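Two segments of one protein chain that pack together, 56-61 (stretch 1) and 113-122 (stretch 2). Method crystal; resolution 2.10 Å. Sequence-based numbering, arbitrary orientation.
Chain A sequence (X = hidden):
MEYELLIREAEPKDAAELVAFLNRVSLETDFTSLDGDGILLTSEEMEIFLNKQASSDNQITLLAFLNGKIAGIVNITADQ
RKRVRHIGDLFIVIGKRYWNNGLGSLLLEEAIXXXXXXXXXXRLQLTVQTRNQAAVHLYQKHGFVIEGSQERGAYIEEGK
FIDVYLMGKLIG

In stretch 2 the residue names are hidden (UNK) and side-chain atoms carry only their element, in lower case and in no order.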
# COMPACT_ATOMS: atom_id res chain seq x y z
N SER A 56 14.87 10.02 -5.77
CA SER A 56 14.28 8.78 -6.29
C SER A 56 13.77 9.08 -7.69
O SER A 56 13.18 10.14 -7.93
CB SER A 56 13.13 8.34 -5.38
OG SER A 56 12.35 7.30 -5.94
N ASP A 57 13.95 8.15 -8.62
CA ASP A 57 13.57 8.43 -10.00
C ASP A 57 12.13 8.03 -10.34
O ASP A 57 11.66 8.34 -11.42
CB ASP A 57 14.58 7.81 -10.99
CG ASP A 57 14.93 6.38 -10.67
OD1 ASP A 57 14.07 5.64 -10.10
OD2 ASP A 57 16.09 5.97 -10.98
N ASN A 58 11.43 7.34 -9.44
CA ASN A 58 10.05 6.93 -9.68
C ASN A 58 9.08 7.49 -8.63
O ASN A 58 7.93 7.09 -8.54
CB ASN A 58 9.95 5.40 -9.84
CG ASN A 58 10.11 4.61 -8.53
OD1 ASN A 58 10.61 5.11 -7.52
ND2 ASN A 58 9.71 3.36 -8.56
N GLN A 59 9.57 8.45 -7.84
CA GLN A 59 8.74 9.12 -6.89
C GLN A 59 8.90 10.64 -7.02
O GLN A 59 9.90 11.12 -7.56
CB GLN A 59 9.10 8.66 -5.48
CG GLN A 59 8.93 7.16 -5.24
CD GLN A 59 9.32 6.77 -3.84
OE1 GLN A 59 10.51 6.67 -3.51
NE2 GLN A 59 8.33 6.54 -2.99
N ILE A 60 7.90 11.39 -6.54
CA ILE A 60 7.94 12.85 -6.54
C ILE A 60 6.92 13.49 -5.60
O ILE A 60 5.82 12.96 -5.42
CB ILE A 60 7.74 13.42 -7.97
CG1 ILE A 60 8.19 14.90 -8.03
CG2 ILE A 60 6.32 13.29 -8.42
CD1 ILE A 60 8.69 15.33 -9.41
N THR A 61 7.28 14.64 -5.05
CA THR A 61 6.36 15.51 -4.34
C THR A 61 6.41 16.90 -4.98
O THR A 61 7.47 17.52 -5.03
CB THR A 61 6.71 15.65 -2.86
OG1 THR A 61 6.66 14.37 -2.25
CG2 THR A 61 5.72 16.59 -2.12
N UNK A 113 2.27 14.34 -16.11
CA UNK A 113 3.30 14.68 -17.09
C UNK A 113 4.67 14.23 -16.61
O UNK A 113 5.44 13.67 -17.38
c UNK A 113 3.32 16.18 -17.30
c UNK A 113 3.31 16.61 -18.73
o UNK A 113 4.17 18.79 -18.36
c UNK A 113 3.22 18.12 -18.85
o UNK A 113 2.21 18.62 -19.41
N UNK A 114 4.99 14.47 -15.33
CA UNK A 114 6.24 14.00 -14.75
C UNK A 114 6.28 12.46 -14.84
O UNK A 114 7.30 11.89 -15.23
c UNK A 114 8.92 14.63 -12.73
c UNK A 114 9.30 12.71 -11.67
c UNK A 114 7.12 11.67 -11.65
c UNK A 114 7.71 14.00 -12.69
c UNK A 114 9.86 11.65 -10.97
c UNK A 114 6.41 14.48 -13.30
n UNK A 114 9.87 13.87 -12.12
c UNK A 114 7.93 12.76 -12.00
c UNK A 114 7.68 10.62 -10.97
c UNK A 114 9.04 10.61 -10.64
N UNK A 115 5.18 11.80 -14.49
CA UNK A 115 5.16 10.35 -14.45
C UNK A 115 5.44 9.79 -15.84
O UNK A 115 6.22 8.86 -15.99
c UNK A 115 3.82 9.85 -13.91
N UNK A 116 4.82 10.38 -16.85
CA UNK A 116 5.07 10.06 -18.26
C UNK A 116 6.55 10.23 -18.65
O UNK A 116 7.14 9.35 -19.28
o UNK A 116 2.09 12.73 -19.96
n UNK A 116 0.53 11.13 -20.05
c UNK A 116 2.69 10.54 -19.12
c UNK A 116 1.74 11.57 -19.76
c UNK A 116 4.18 10.93 -19.17
N UNK A 117 7.16 11.34 -18.25
CA UNK A 117 8.53 11.61 -18.66
C UNK A 117 9.57 10.72 -17.95
O UNK A 117 10.66 10.48 -18.48
c UNK A 117 8.84 13.08 -18.45
N UNK A 118 9.23 10.21 -16.76
CA UNK A 118 10.18 9.49 -15.91
C UNK A 118 10.81 8.26 -16.58
O UNK A 118 11.92 7.85 -16.22
c UNK A 118 9.52 9.06 -14.60
o UNK A 118 8.65 7.96 -14.80
N UNK A 119 10.08 7.64 -17.51
CA UNK A 119 10.56 6.44 -18.18
C UNK A 119 10.47 5.17 -17.34
O UNK A 119 10.89 4.11 -17.79
N UNK A 120 9.91 5.28 -16.14
CA UNK A 120 9.83 4.16 -15.19
C UNK A 120 8.37 3.87 -14.86
O UNK A 120 7.93 2.72 -14.89
c UNK A 120 10.62 4.46 -13.90
c UNK A 120 12.04 4.93 -14.24
c UNK A 120 10.67 3.21 -12.97
c UNK A 120 12.80 5.63 -13.08
N UNK A 121 7.60 4.91 -14.53
CA UNK A 121 6.22 4.70 -14.16
C UNK A 121 5.44 4.41 -15.42
O UNK A 121 5.59 5.12 -16.44
c UNK A 121 6.17 5.05 -10.99
c UNK A 121 5.82 7.50 -11.49
c UNK A 121 6.32 6.20 -12.04
c UNK A 121 5.65 5.90 -13.39
N UNK A 122 4.67 3.32 -15.36
CA UNK A 122 3.73 2.93 -16.40
C UNK A 122 2.29 2.78 -15.87
O UNK A 122 1.39 2.34 -16.58
c UNK A 122 5.61 1.62 -17.58
n UNK A 122 5.98 0.61 -20.65
n UNK A 122 4.90 2.48 -19.80
c UNK A 122 4.99 1.50 -20.70
n UNK A 122 4.08 1.39 -21.66
c UNK A 122 5.83 2.66 -18.69
c UNK A 122 4.18 1.60 -17.01

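Position 113 lies in a helix that begins earlier in the chain. Its side chain has three carbons in a row, the third carrying two oxygens, and it stays clear of stretch 1; a carboxylate at this length is Glu113. At position 114 one carbon leads into fused five- and six-membered rings of eight carbons and one nitrogen, lying against residues 57 to 60; this indole is Trp114. Its CA-to-CB bond points toward stretch 1, and chi1 is near 180° (t).

Position 115 has a single side-chain carbon, buried but without a contact across the interface: Ala115. Position 116 bears three carbons, the last with one oxygen and one nitrogen, and is exposed and out of reach of stretch 1. The terminal amide makes it Gln116. One carbon again marks position 117 as Ala117, whose backbone N donates to Glu113 O (3.0 Å) in the helical pattern.

At position 118 one carbon carries one oxygen, with the carbon 3.9 Å from Asp57 O; this is Ser118. Its OG donates to Ala115 O (2.9 Å) and accepts from the backbone N atoms of positions 120 (3.3 Å) and 121 (3.2 Å), so a single hydroxyl ties the helical turn to the segment that follows. Position 119 has no side-chain atoms and a phi of 76°, a value that favours glycine: Gly119. Here the chain leaves helical geometry.

Position 120 has four carbons, forked at the first, with one arm two carbons long; they touch Asp57 and Asn58. This is Ile120. Its CD1 comes within 3.2 Å of Asp57 OD1, while CG2 packs 3.9 Å from Asn58 CB. Position 121 has four carbons forked at the second; CA-to-CB points sideways, but the end of the side chain comes near Asn58: Leu121. Its CD2 lies 3.6 Å from Asn58 O. Position 122 has three carbons, a nitrogen, and a carbon bearing two more nitrogens. This guanidinium belongs to Arg122, which does not reach stretch 1.

The contact rests on packing, with no hydrogen bond crossing it. Ile60 CD1 sits over one face of the indole, 3.3 Å from the centroid of the five-membered ring and 12° off its normal, a CH-pi contact. Trp114 CH2, on the six-membered ring, meets the backbone of the preceding loop, 3.7 Å from Asn58 C and 3.2 Å from Gln59 O. Beyond the helical turn, Ile120 and Leu121 extend the apolar surface along Asp57 and Asn58. The two stretches together bury 375 Å², both sides summed.

Stretch 2 (113-122) EWAQASGILR
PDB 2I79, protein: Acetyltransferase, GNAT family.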